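Local structure of conserved hypothetical exported protein (Bacteroides fragilis, 4JJA) at residues 4-9 and 200-205; 8-13 and 138-143; 26-31 and 107-112. The protein is of unknown function but belongs to the NamZ family and may act as a peptidoglycan beta-N-acetylmuramidase, cleaving N-acetylmuramic acid from cell-wall glycan. One frame throughout, in Å; residues are numbered along the deposited sequence.

Contact 1: 4-9 and 200-205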
# COMPACT_ATOMS: atom_id res chain seq x y z
N SER A 4 11.41 2.66 23.27
CA SER A 4 11.77 3.85 22.46
C SER A 4 11.36 3.62 21.00
O SER A 4 10.63 2.66 20.69
CB SER A 4 13.27 4.20 22.64
OG SER A 4 14.11 3.06 22.69
N ASP A 5 11.82 4.52 20.15
CA ASP A 5 11.28 4.73 18.82
C ASP A 5 11.69 3.65 17.84
O ASP A 5 12.72 3.00 18.00
CB ASP A 5 11.77 6.05 18.29
CG ASP A 5 11.20 7.22 19.06
OD1 ASP A 5 10.25 7.00 19.86
OD2 ASP A 5 11.71 8.34 18.86
N VAL A 6 10.85 3.47 16.84
CA VAL A 6 11.16 2.48 15.81
C VAL A 6 12.49 2.80 15.16
O VAL A 6 12.75 3.94 14.82
CB VAL A 6 10.05 2.43 14.73
CG1 VAL A 6 10.50 1.55 13.58
CG2 VAL A 6 8.77 1.89 15.32
N ILE A 7 13.30 1.77 14.96
CA ILE A 7 14.53 1.91 14.18
C ILE A 7 14.30 1.08 12.91
O ILE A 7 14.22 -0.15 12.94
CB ILE A 7 15.77 1.41 14.95
CG1 ILE A 7 15.93 2.12 16.28
CG2 ILE A 7 17.04 1.52 14.10
CD1 ILE A 7 17.03 1.52 17.18
N ILE A 8 14.17 1.75 11.79
CA ILE A 8 13.89 1.06 10.54
C ILE A 8 15.13 0.27 10.09
O ILE A 8 16.26 0.51 10.55
CB ILE A 8 13.42 2.01 9.44
CG1 ILE A 8 14.52 3.00 9.05
CG2 ILE A 8 12.08 2.70 9.82
CD1 ILE A 8 14.18 3.84 7.81
N GLY A 9 14.93 -0.69 9.19
CA GLY A 9 16.02 -1.50 8.68
C GLY A 9 17.16 -0.64 8.13
O GLY A 9 18.32 -0.93 8.37
N ILE A 200 16.18 -7.22 6.92
CA ILE A 200 16.70 -6.52 8.09
C ILE A 200 15.47 -5.94 8.80
O ILE A 200 14.86 -4.98 8.33
CB ILE A 200 17.67 -5.37 7.75
CG1 ILE A 200 18.79 -5.88 6.82
CG2 ILE A 200 18.20 -4.73 9.03
CD1 ILE A 200 19.64 -7.05 7.38
N PRO A 201 15.02 -6.56 9.89
CA PRO A 201 13.79 -6.12 10.54
C PRO A 201 13.95 -4.81 11.27
O PRO A 201 15.04 -4.46 11.70
CB PRO A 201 13.49 -7.26 11.54
CG PRO A 201 14.21 -8.44 11.06
CD PRO A 201 15.44 -7.88 10.40
N CYS A 202 12.84 -4.11 11.43
CA CYS A 202 12.84 -2.97 12.30
C CYS A 202 13.10 -3.39 13.75
O CYS A 202 12.74 -4.50 14.14
CB CYS A 202 11.47 -2.31 12.31
SG CYS A 202 10.88 -1.71 10.72
N LYS A 203 13.66 -2.47 14.52
CA LYS A 203 13.76 -2.64 15.98
C LYS A 203 12.72 -1.76 16.64
O LYS A 203 12.29 -0.76 16.07
CB LYS A 203 15.13 -2.29 16.50
CG LYS A 203 16.21 -3.20 15.94
CD LYS A 203 17.60 -2.83 16.48
CE LYS A 203 18.62 -3.91 16.21
NZ LYS A 203 18.12 -5.31 16.34
N ASN A 204 12.32 -2.15 17.85
CA ASN A 204 11.31 -1.43 18.63
C ASN A 204 10.00 -1.34 17.89
O ASN A 204 9.35 -0.30 17.84
CB ASN A 204 11.82 -0.05 19.04
CG ASN A 204 13.15 -0.11 19.77
OD1 ASN A 204 13.42 -1.07 20.54
ND2 ASN A 204 13.98 0.89 19.52
N TYR A 205 9.62 -2.47 17.31
CA TYR A 205 8.40 -2.53 16.47
C TYR A 205 7.65 -3.83 16.70
O TYR A 205 8.22 -4.92 16.63
CB TYR A 205 8.78 -2.44 14.97
CG TYR A 205 7.59 -2.42 14.05
CD1 TYR A 205 6.66 -1.40 14.07
CD2 TYR A 205 7.39 -3.45 13.13
CE1 TYR A 205 5.54 -1.47 13.25
CE2 TYR A 205 6.27 -3.49 12.29
CZ TYR A 205 5.37 -2.47 12.32
OH TYR A 205 4.25 -2.52 11.49
O HOH W 1 8.40 1.73 19.26
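Ile7 and Lys203 face each other across two antiparallel segments and trade two backbone hydrogen bonds. Ile7 N gives to Lys203 O at 2.9 Å, and Lys203 N gives back to Ile7 O, also at 2.9 Å. Both are fairly straight. The CB atoms of Ile7 and Lys203 lie 4.1 Å apart. The tight part of the contact runs from this pair toward Gly9 and Cys202. Cys202 CA also sits close to Ile7 O, so that oxygen takes a CA-H...O contact beside its N-H bond. Val6 CA makes the matching contact with Lys203 O. Val6 turns its CB away overall, yet both its methyls touch segment 200-205. CG1 is anti to the backbone N (chi1 172°), which brings it beside Lys203 O and against Cys202 CB. Val6 CG2 lies 3.4 Å from Asn204 O. It is also 4.1 Å from Tyr205 CD1, the two side chains lying side by side. Gly9 CA is 3.7 Å from Ile200 O. A single antiparallel bridge is all the regular pairing here. It ties the N-terminal segment to the chain just after strand 197-200, an outermost strand of a six-stranded parallel sheet in the NamZ N-terminal region. Tyr205 OH bonds to Asn144 N, and Cys202 N to Tyr368 OH. The other end is exposed to solvent but still gripped through Asn204. Its CB points toward segment 4-9, and its ND2 gives a 2.9 Å hydrogen bond to Asp5 O, which lies nearly in the amide plane. A water donates to both Ser4 O and Asn204 O. The loose side is made of side chains. Ser4 OG stays 3.8 Å from Asn204 ND2, Asp5 points away, and the end of Lys203 leads off toward Gln12.

Contact 2: 8-13 and 138-143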
# COMPACT_ATOMS: atom_id res chain seq x y z
N ILE A 8 14.17 1.75 11.79
CA ILE A 8 13.89 1.06 10.54
C ILE A 8 15.13 0.27 10.09
O ILE A 8 16.26 0.51 10.55
CB ILE A 8 13.42 2.01 9.44
CG1 ILE A 8 14.52 3.00 9.05
CG2 ILE A 8 12.08 2.70 9.82
CD1 ILE A 8 14.18 3.84 7.81
N GLY A 9 14.93 -0.69 9.19
CA GLY A 9 16.02 -1.50 8.68
C GLY A 9 17.16 -0.64 8.13
O GLY A 9 18.32 -0.93 8.37
N ALA A 10 16.83 0.38 7.33
CA ALA A 10 17.86 1.16 6.62
C ALA A 10 18.78 1.91 7.57
O ALA A 10 19.90 2.23 7.20
CB ALA A 10 17.23 2.10 5.63
N GLU A 11 18.35 2.19 8.80
CA GLU A 11 19.18 2.87 9.79
C GLU A 11 20.26 1.97 10.36
O GLU A 11 21.24 2.45 10.93
CB GLU A 11 18.31 3.32 10.97
CG GLU A 11 17.42 4.47 10.67
CD GLU A 11 16.57 4.86 11.87
OE1 GLU A 11 15.50 4.26 12.06
OE2 GLU A 11 17.01 5.74 12.66
N GLN A 12 20.06 0.66 10.27
CA GLN A 12 20.91 -0.33 10.92
C GLN A 12 22.09 -0.73 10.00
O GLN A 12 22.24 -1.87 9.59
CB GLN A 12 20.09 -1.56 11.28
CG GLN A 12 18.97 -1.20 12.24
CD GLN A 12 18.04 -2.37 12.43
OE1 GLN A 12 18.47 -3.46 12.87
NE2 GLN A 12 16.76 -2.15 12.17
N THR A 13 22.89 0.28 9.66
CA THR A 13 23.94 0.07 8.67
C THR A 13 24.92 -1.01 9.08
O THR A 13 25.43 -1.73 8.23
CB THR A 13 24.66 1.35 8.32
OG1 THR A 13 25.30 1.84 9.49
CG2 THR A 13 23.70 2.39 7.77
N LEU A 138 17.54 -8.02 -0.66
CA LEU A 138 17.70 -7.54 0.71
C LEU A 138 16.57 -6.54 0.96
O LEU A 138 16.51 -5.52 0.31
CB LEU A 138 19.06 -6.86 0.86
CG LEU A 138 19.35 -6.24 2.23
CD1 LEU A 138 19.48 -7.29 3.31
CD2 LEU A 138 20.61 -5.37 2.19
N ILE A 139 15.71 -6.82 1.93
CA ILE A 139 14.62 -5.91 2.28
C ILE A 139 15.00 -5.19 3.58
O ILE A 139 15.25 -5.81 4.62
CB ILE A 139 13.28 -6.64 2.46
CG1 ILE A 139 12.94 -7.41 1.15
CG2 ILE A 139 12.18 -5.62 2.91
CD1 ILE A 139 11.70 -8.26 1.24
N LEU A 140 15.08 -3.86 3.50
CA LEU A 140 15.32 -3.00 4.67
C LEU A 140 13.94 -2.64 5.17
O LEU A 140 13.25 -1.80 4.56
CB LEU A 140 16.17 -1.80 4.25
CG LEU A 140 17.52 -2.15 3.64
CD1 LEU A 140 18.21 -0.85 3.23
CD2 LEU A 140 18.38 -3.03 4.56
N ASP A 141 13.47 -3.34 6.19
CA ASP A 141 12.03 -3.27 6.46
C ASP A 141 11.64 -1.92 7.03
O ASP A 141 12.44 -1.25 7.73
CB ASP A 141 11.60 -4.40 7.39
CG ASP A 141 10.26 -5.03 7.06
OD1 ASP A 141 9.74 -4.85 5.94
OD2 ASP A 141 9.79 -5.79 7.97
N ARG A 142 10.41 -1.51 6.74
CA ARG A 142 9.78 -0.35 7.34
C ARG A 142 8.44 -0.78 7.90
O ARG A 142 7.85 -1.75 7.45
CB ARG A 142 9.60 0.79 6.34
CG ARG A 142 10.93 1.39 5.88
CD ARG A 142 10.74 2.57 4.94
NE ARG A 142 12.07 3.02 4.49
CZ ARG A 142 12.67 4.14 4.82
NH1 ARG A 142 12.06 5.05 5.57
NH2 ARG A 142 13.90 4.37 4.37
N PRO A 143 7.95 -0.05 8.89
CA PRO A 143 6.66 -0.39 9.46
C PRO A 143 5.50 -0.35 8.49
O PRO A 143 5.56 0.39 7.51
CB PRO A 143 6.45 0.67 10.57
CG PRO A 143 7.82 1.03 10.97
CD PRO A 143 8.59 1.04 9.66
O HOH W 2 14.32 0.67 6.14
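Ile8 lays its CD1 methyl over one face of the Arg142 guanidinium, 3.3 Å from Arg142 NH1 and offset toward the rim. Chi1 (64°) sets Ile8 CG1 between the backbone N and the carbonyl carbon, and the anti chi2 (171°) carries CD1 out to the guanidinium. The two side chains cross obliquely. Two apolar contacts flank this one. Ile8 CG2 meets Pro143 CD at 3.9 Å, with the side chains at about a right angle. Ala10 CB rests on Leu140 CD1, also at 3.9 Å. The segments join where strand 136-140 of the parallel sheet ends and the chain leads into helix 13-20, whose Tyr16 also packs on Leu140. The hydrogen bonds are few. Gly9 N gives to Asp141 O at 2.9 Å. A water accepts from Ala10 N at 2.8 Å and may donate to Asp141 O, 3.1 Å away. Within 8-13, Ile8 O accepts from Glu11 N and Gln12 NE2, which come from opposite faces of its plane. The NE2 donor stands well above that plane, and it also bonds to Pro201 O. The charged groups find partners beyond the two segments. Arg142 NE forms a salt bridge with Asp108 OD1 and NH2 bonds to Met34 O, while the carboxylate of Asp141 is held by Tyr368, Thr175 and Gly177 N.

Contact 3: 26-31 and 107-112; sequences AIFSNH and VDIQDV
Phe28 and Val107 lie side by side and point the same way from neighbouring parallel strands. Phe28 CG is anti to the backbone N (chi1 172°), and Val107 CG1 is likewise anti to its own N. The Val107 CG1 methyl meets the ring at its edge, near the ring plane, 4.1 Å from Phe28 CD2. Ile109 reaches the same ring differently. Its side chain comes at a slant to that of Phe28 and brings CG2 to 4.1 Å from Phe28 CE2. The other branch of Ile109 serves Asn30, whose side chain crosses it at about a right angle. Asn30 OD1 lies 3.5 Å from Ile109 CG1, and the CD1 methyl sits against Asn30 CG.

The backbones pair where strands 24-28 and 104-107 come to their C-terminal ends. Asp108 N gives a straight 3.1 Å bond to Phe28 O. One residue on, Ser29 OG takes over from the backbone and donates to Asp108 O at 2.6 Å, nearly along the C=O axis. Beyond this point a water joins Asn30 ND2 to Gln110 O. Ser29 OG also bonds to His39 NE2, and Asn30 bonds to Thr32 through OD1 and to Glu58 through ND2. Asp108 OD1 forms a salt bridge with Arg142 NE. In Rossmann-like sheets the C-terminal strand ends commonly carry the functional site. The change from an apolar Phe28, Val107 and Ile109 cluster to buried, bonded Ser29, Asn30 and Asp108 is consistent with a site at this end, though none is established.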
# COMPACT_ATOMS: atom_id res chain seq x y z
N ALA A 26 21.44 -2.91 -6.97
CA ALA A 26 20.26 -2.18 -7.45
C ALA A 26 19.36 -1.90 -6.28
O ALA A 26 19.36 -2.64 -5.32
CB ALA A 26 19.49 -3.01 -8.47
N ILE A 27 18.57 -0.84 -6.38
CA ILE A 27 17.63 -0.44 -5.32
C ILE A 27 16.23 -0.29 -5.91
O ILE A 27 16.08 0.33 -6.98
CB ILE A 27 18.04 0.86 -4.69
CG1 ILE A 27 19.45 0.80 -4.11
CG2 ILE A 27 17.03 1.27 -3.63
CD1 ILE A 27 19.97 2.13 -3.75
N PHE A 28 15.22 -0.81 -5.20
CA PHE A 28 13.81 -0.57 -5.47
C PHE A 28 13.33 0.35 -4.39
O PHE A 28 13.28 -0.03 -3.21
CB PHE A 28 13.00 -1.85 -5.50
CG PHE A 28 11.50 -1.64 -5.58
CD1 PHE A 28 10.94 -1.05 -6.67
CD2 PHE A 28 10.66 -2.08 -4.58
CE1 PHE A 28 9.54 -0.88 -6.76
CE2 PHE A 28 9.30 -1.90 -4.63
CZ PHE A 28 8.74 -1.31 -5.71
N SER A 29 12.98 1.56 -4.76
CA SER A 29 12.59 2.58 -3.81
C SER A 29 11.90 3.74 -4.52
O SER A 29 11.65 3.68 -5.72
CB SER A 29 13.85 3.06 -3.06
OG SER A 29 13.57 3.90 -1.96
N ASN A 30 11.59 4.75 -3.71
CA ASN A 30 11.05 6.01 -4.20
C ASN A 30 11.46 7.10 -3.23
O ASN A 30 12.36 6.90 -2.41
CB ASN A 30 9.53 5.92 -4.47
CG ASN A 30 8.71 5.77 -3.21
OD1 ASN A 30 9.25 5.81 -2.11
ND2 ASN A 30 7.38 5.61 -3.39
N HIS A 31 10.75 8.22 -3.23
CA HIS A 31 11.11 9.32 -2.38
C HIS A 31 10.98 9.04 -0.89
O HIS A 31 11.46 9.83 -0.10
CB HIS A 31 10.24 10.55 -2.74
CG HIS A 31 8.81 10.34 -2.40
ND1 HIS A 31 8.01 9.45 -3.07
CD2 HIS A 31 8.07 10.82 -1.37
CE1 HIS A 31 6.83 9.41 -2.48
NE2 HIS A 31 6.84 10.23 -1.45
N VAL A 107 15.27 -3.65 -1.43
CA VAL A 107 13.96 -3.03 -1.29
C VAL A 107 13.97 -2.11 -0.06
O VAL A 107 14.28 -2.53 1.05
CB VAL A 107 12.89 -4.10 -1.12
CG1 VAL A 107 11.51 -3.46 -0.78
CG2 VAL A 107 12.82 -5.05 -2.34
N ASP A 108 13.64 -0.84 -0.28
CA ASP A 108 13.52 0.12 0.82
C ASP A 108 12.47 1.14 0.46
O ASP A 108 12.76 2.11 -0.21
CB ASP A 108 14.85 0.81 1.19
CG ASP A 108 14.74 1.67 2.47
OD1 ASP A 108 13.99 1.28 3.44
OD2 ASP A 108 15.38 2.77 2.53
N ILE A 109 11.25 0.92 0.92
CA ILE A 109 10.15 1.73 0.45
C ILE A 109 9.06 1.70 1.48
O ILE A 109 8.85 0.66 2.11
CB ILE A 109 9.65 1.26 -0.95
CG1 ILE A 109 8.80 2.34 -1.65
CG2 ILE A 109 8.95 -0.12 -0.91
CD1 ILE A 109 8.57 2.02 -3.12
N GLN A 110 8.37 2.82 1.63
CA GLN A 110 7.30 2.95 2.64
C GLN A 110 5.94 2.64 2.04
O GLN A 110 5.44 3.38 1.18
CB GLN A 110 7.30 4.35 3.27
CG GLN A 110 6.26 4.50 4.37
CD GLN A 110 6.52 3.56 5.54
OE1 GLN A 110 7.53 3.69 6.22
NE2 GLN A 110 5.62 2.62 5.77
N ASP A 111 5.30 1.58 2.57
CA ASP A 111 4.00 1.08 2.17
C ASP A 111 2.91 1.58 3.14
O ASP A 111 3.22 2.08 4.23
CB ASP A 111 4.08 -0.49 2.24
CG ASP A 111 2.83 -1.15 1.82
OD1 ASP A 111 2.29 -0.75 0.77
OD2 ASP A 111 2.35 -2.05 2.56
N VAL A 112 1.63 1.34 2.82
CA VAL A 112 0.52 1.70 3.72
C VAL A 112 -0.36 0.54 4.16
O VAL A 112 -1.30 0.73 4.90
CB VAL A 112 -0.33 2.85 3.15
CG1 VAL A 112 0.55 4.10 2.88
CG2 VAL A 112 -1.02 2.44 1.89
O HOH W 3 5.74 5.45 -0.80

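In the fold
Contacts 2 and 3 are buried, whereas contact 1 is only partly buried and one end of it meets solvent. Contacts 1 and 2 share Ile8 and Gly9, so one N-terminal segment reaches both the end of strand 136-140 and the chain after strand 197-200. Contact 3 joins the central strands 24-28 and 104-107 of the same parallel sheet and lies about 16 Å from contact 1, centre to centre. Arg142 and Asp108 link contacts 2 and 3 by a salt bridge. Contact 1 has reciprocal backbone pairing and an asparagine bond. Contact 2 sets a methyl on a guanidinium beside a single backbone bond, and contact 3 mixes aromatic packing with a serine-to-backbone bond.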